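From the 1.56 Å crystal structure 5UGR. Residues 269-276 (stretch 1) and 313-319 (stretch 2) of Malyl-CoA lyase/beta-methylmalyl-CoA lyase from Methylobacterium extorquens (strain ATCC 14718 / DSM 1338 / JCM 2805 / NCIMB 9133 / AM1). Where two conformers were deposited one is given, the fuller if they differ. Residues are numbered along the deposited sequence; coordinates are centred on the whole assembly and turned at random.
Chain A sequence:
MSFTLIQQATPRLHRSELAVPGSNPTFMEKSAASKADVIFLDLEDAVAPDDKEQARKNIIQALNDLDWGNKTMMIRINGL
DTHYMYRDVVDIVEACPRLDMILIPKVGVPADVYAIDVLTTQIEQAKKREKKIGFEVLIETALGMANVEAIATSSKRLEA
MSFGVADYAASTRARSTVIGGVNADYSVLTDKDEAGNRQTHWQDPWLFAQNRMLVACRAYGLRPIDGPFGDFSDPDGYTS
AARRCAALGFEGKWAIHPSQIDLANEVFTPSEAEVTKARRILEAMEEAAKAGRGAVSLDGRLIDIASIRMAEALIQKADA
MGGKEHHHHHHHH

Stretch 1 (269-276) TPSEAEVT
Stretch 2 313-319: ALIQKAD

Thr269, Pro270 and Ser271 are extended, with phi near -65° and psi 129° to 154°. Helix 272-276 follows. Stretch 2 is helical throughout. The helix axes approach to 10.1 Å, and their N-to-C directions differ by 124°. The CA atoms of Val275 and Ile315 lie 6.6 Å apart.

The side-chain packing is apolar, no hydrogen bond crosses the contact, and 256 Å² is buried in total. Leu314 (chi1 t, chi2 p) points toward stretch 1. Its CD1 lies 3.9 Å from Pro270 CB, and its CD2 lies 3.8 Å from Glu274 CG. Leu314 CD2 also packs 3.5 Å from Glu274 O, so backbone shares in the contact. Val275 (chi1 t) sets its CG1 3.9 Å from Ala318 CB and 4.0 Å from Ile315 CD1. Ile315 leaves its backbone sideways, but chi1 m and chi2 m bring its end nearer. Ile315 CD1 reaches 3.7 Å from Val275 O.

The following hydrogen bonds lie within one stretch or the other. Ser271 (chi1 p) is the N-cap: Glu274 N donates to Ser271 OG at 2.9 Å. In return, Ser271 N donates to Glu274 OE1 at 2.9 Å, with Glu274 chi1 p and chi2 t. Helical backbone bonds include Thr276 N to Glu272 O, 2.8 Å, and Ala318 N to Leu314 O, 2.9 Å.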

ATOM      1  N   THR A 269     -37.414  10.715   5.221  1.00 17.64           N
ATOM      2  CA  THR A 269     -37.693  11.120   6.595  1.00 19.23           C
ATOM      3  C   THR A 269     -37.414   9.901   7.516  1.00 22.45           C
ATOM      4  O   THR A 269     -37.938   8.833   7.281  1.00 23.53           O
ATOM      5  CB  THR A 269     -39.123  11.601   6.661  1.00 21.94           C
ATOM      6  OG1 THR A 269     -39.213  12.826   5.918  1.00 21.61           O
ATOM      7  CG2 THR A 269     -39.532  11.903   8.118  1.00 23.35           C
ATOM      8  N   PRO A 270     -36.624  10.073   8.592  1.00 24.97           N
ATOM      9  CA  PRO A 270     -36.427   8.916   9.502  1.00 25.79           C
ATOM     10  C   PRO A 270     -37.714   8.525  10.224  1.00 25.37           C
ATOM     11  O   PRO A 270     -38.577   9.385  10.435  1.00 26.94           O
ATOM     12  CB  PRO A 270     -35.364   9.406  10.493  1.00 27.86           C
ATOM     13  CG  PRO A 270     -35.345  10.886  10.363  1.00 32.45           C
ATOM     14  CD  PRO A 270     -35.832  11.236   8.993  1.00 27.08           C
ATOM     15  N   SER A 271     -37.860   7.233  10.566  1.00 27.46           N
ATOM     16  CA  SER A 271     -39.088   6.799  11.311  1.00 27.33           C
ATOM     17  C   SER A 271     -39.097   7.427  12.680  1.00 30.28           C
ATOM     18  O   SER A 271     -38.030   7.765  13.240  1.00 28.58           O
ATOM     19  CB  SER A 271     -39.172   5.286  11.469  1.00 30.02           C
ATOM     20  OG  SER A 271     -38.194   4.782  12.365  1.00 30.52           O
ATOM     21  N   GLU A 272     -40.303   7.579  13.223  1.00 29.37           N
ATOM     22  CA  GLU A 272     -40.475   8.048  14.598  1.00 30.22           C
ATOM     23  C   GLU A 272     -39.706   7.162  15.582  1.00 29.01           C
ATOM     24  O   GLU A 272     -39.052   7.670  16.521  1.00 31.16           O
ATOM     25  CB  GLU A 272     -41.978   8.154  14.949  1.00 35.07           C
ATOM     26  CG  GLU A 272     -42.614   9.421  14.361  1.00 41.88           C
ATOM     27  CD  GLU A 272     -44.085   9.639  14.727  1.00 51.63           C
ATOM     28  OE1 GLU A 272     -44.704   8.742  15.348  1.00 56.26           O
ATOM     29  OE2 GLU A 272     -44.599  10.718  14.369  1.00 58.28           O
ATOM     30  N   ALA A 273     -39.709   5.865  15.311  1.00 29.04           N
ATOM     31  CA  ALA A 273     -39.083   4.914  16.159  1.00 33.29           C
ATOM     32  C   ALA A 273     -37.553   5.078  16.149  1.00 28.72           C
ATOM     33  O   ALA A 273     -36.918   5.018  17.198  1.00 27.73           O
ATOM     34  CB  ALA A 273     -39.466   3.499  15.730  1.00 35.80           C
ATOM     35  N   GLU A 274     -36.945   5.304  14.984  1.00 25.92           N
ATOM     36  CA  GLU A 274     -35.492   5.438  14.975  1.00 26.31           C
ATOM     37  C   GLU A 274     -35.037   6.738  15.629  1.00 25.38           C
ATOM     38  O   GLU A 274     -33.980   6.746  16.284  1.00 23.91           O
ATOM     39  CB  GLU A 274     -34.880   5.183  13.580  1.00 31.57           C
ATOM     40  CG  GLU A 274     -34.902   6.289  12.615  1.00 31.66           C
ATOM     41  CD  GLU A 274     -34.524   5.759  11.176  1.00 39.39           C
ATOM     42  OE1 GLU A 274     -35.436   5.677  10.294  1.00 33.63           O
ATOM     43  OE2 GLU A 274     -33.330   5.402  10.930  1.00 36.78           O
ATOM     44  N   VAL A 275     -35.844   7.795  15.512  1.00 23.38           N
ATOM     45  CA  VAL A 275     -35.536   9.060  16.178  1.00 22.91           C
ATOM     46  C   VAL A 275     -35.678   8.866  17.690  1.00 24.60           C
ATOM     47  O   VAL A 275     -34.816   9.303  18.445  1.00 25.66           O
ATOM     48  CB  VAL A 275     -36.394  10.207  15.651  1.00 26.29           C
ATOM     49  CG1 VAL A 275     -36.255  11.491  16.459  1.00 29.78           C
ATOM     50  CG2 VAL A 275     -36.038  10.501  14.144  1.00 28.67           C
ATOM     51  N   THR A 276     -36.781   8.240  18.126  1.00 23.73           N
ATOM     52  CA  THR A 276     -36.950   7.950  19.549  1.00 25.01           C
ATOM     53  C   THR A 276     -35.802   7.149  20.157  1.00 28.96           C
ATOM     54  O   THR A 276     -35.258   7.566  21.214  1.00 25.07           O
ATOM     55  CB  THR A 276     -38.304   7.295  19.796  1.00 27.09           C
ATOM     56  OG1 THR A 276     -39.296   8.285  19.481  1.00 28.18           O
ATOM     57  CG2 THR A 276     -38.433   6.795  21.256  1.00 31.51           C
ATOM     58  N   ALA A 313     -25.796  12.118  15.125  1.00 19.65           N
ATOM     59  CA  ALA A 313     -25.999  12.553  13.727  1.00 21.74           C
ATOM     60  C   ALA A 313     -27.491  12.486  13.344  1.00 21.89           C
ATOM     61  O   ALA A 313     -28.051  13.459  12.726  1.00 25.62           O
ATOM     62  CB  ALA A 313     -25.135  11.722  12.771  1.00 24.03           C
ATOM     63  N   LEU A 314     -28.154  11.395  13.737  1.00 20.61           N
ATOM     64  CA  LEU A 314     -29.569  11.251  13.397  0.50 20.23           C
ATOM     65  C   LEU A 314     -30.416  12.339  14.052  1.00 22.58           C
ATOM     66  O   LEU A 314     -31.353  12.863  13.428  1.00 24.07           O
ATOM     67  CB  LEU A 314     -30.112   9.886  13.764  0.50 19.09           C
ATOM     68  CG  LEU A 314     -31.578   9.637  13.399  0.50 18.73           C
ATOM     69  CD1 LEU A 314     -31.789   9.777  11.900  0.50 20.83           C
ATOM     70  CD2 LEU A 314     -31.962   8.255  13.897  0.50 17.97           C
ATOM     71  N   ILE A 315     -30.105  12.676  15.296  1.00 20.22           N
ATOM     72  CA  ILE A 315     -30.833  13.731  15.987  1.00 18.82           C
ATOM     73  C   ILE A 315     -30.637  15.089  15.354  1.00 22.16           C
ATOM     74  O   ILE A 315     -31.579  15.884  15.260  1.00 25.54           O
ATOM     75  CB  ILE A 315     -30.541  13.745  17.472  1.00 21.41           C
ATOM     76  CG1 ILE A 315     -31.131  12.498  18.154  1.00 23.65           C
ATOM     77  CG2 ILE A 315     -31.114  14.998  18.141  1.00 26.57           C
ATOM     78  CD1 ILE A 315     -32.560  12.107  17.775  1.00 28.03           C
ATOM     79  N   GLN A 316     -29.421  15.378  14.909  1.00 24.41           N
ATOM     80  CA  GLN A 316     -29.193  16.672  14.275  1.00 29.17           C
ATOM     81  C   GLN A 316     -30.075  16.808  13.033  1.00 26.59           C
ATOM     82  O   GLN A 316     -30.602  17.874  12.738  1.00 30.92           O
ATOM     83  CB  GLN A 316     -27.691  16.896  13.945  1.00 35.79           C
ATOM     84  CG  GLN A 316     -26.786  17.212  15.165  1.00 38.27           C
ATOM     85  CD  GLN A 316     -27.165  18.454  15.975  1.00 41.18           C
ATOM     86  OE1 GLN A 316     -27.269  18.374  17.209  1.00 60.51           O
ATOM     87  NE2 GLN A 316     -27.360  19.600  15.310  1.00 41.17           N
ATOM     88  N   LYS A 317     -30.187  15.723  12.291  1.00 28.73           N
ATOM     89  CA  LYS A 317     -31.078  15.613  11.128  1.00 31.57           C
ATOM     90  C   LYS A 317     -32.593  15.736  11.445  1.00 28.78           C
ATOM     91  O   LYS A 317     -33.337  16.484  10.760  1.00 30.31           O
ATOM     92  CB  LYS A 317     -30.740  14.327  10.318  1.00 39.17           C
ATOM     93  CG  LYS A 317     -29.555  14.422   9.333  1.00 50.43           C
ATOM     94  CD  LYS A 317     -28.163  14.178   9.936  1.00 41.43           C
ATOM     95  CE  LYS A 317     -27.321  13.107   9.250  1.00 41.68           C
ATOM     96  NZ  LYS A 317     -26.509  13.556   8.061  1.00 27.21           N
ATOM     97  N   ALA A 318     -33.050  15.058  12.501  1.00 25.20           N
ATOM     98  CA  ALA A 318     -34.431  15.171  12.976  1.00 26.72           C
ATOM     99  C   ALA A 318     -34.745  16.596  13.441  1.00 25.30           C
ATOM    100  O   ALA A 318     -35.830  17.147  13.210  1.00 25.56           O
ATOM    101  CB  ALA A 318     -34.684  14.180  14.112  1.00 27.89           C
ATOM    102  N   ASP A 319     -33.771  17.205  14.101  1.00 21.53           N
ATOM    103  CA  ASP A 319     -33.966  18.562  14.620  1.00 21.80           C
ATOM    104  C   ASP A 319     -34.117  19.508  13.446  1.00 24.13           C
ATOM    105  O   ASP A 319     -34.888  20.457  13.502  1.00 25.53           O
ATOM    106  CB  ASP A 319     -32.767  18.991  15.469  1.00 27.99           C
ATOM    107  CG  ASP A 319     -32.712  18.284  16.849  1.00 28.45           C
ATOM    108  OD1 ASP A 319     -33.687  17.551  17.262  1.00 27.44           O
ATOM    109  OD2 ASP A 319     -31.688  18.552  17.545  1.00 44.87           O
TER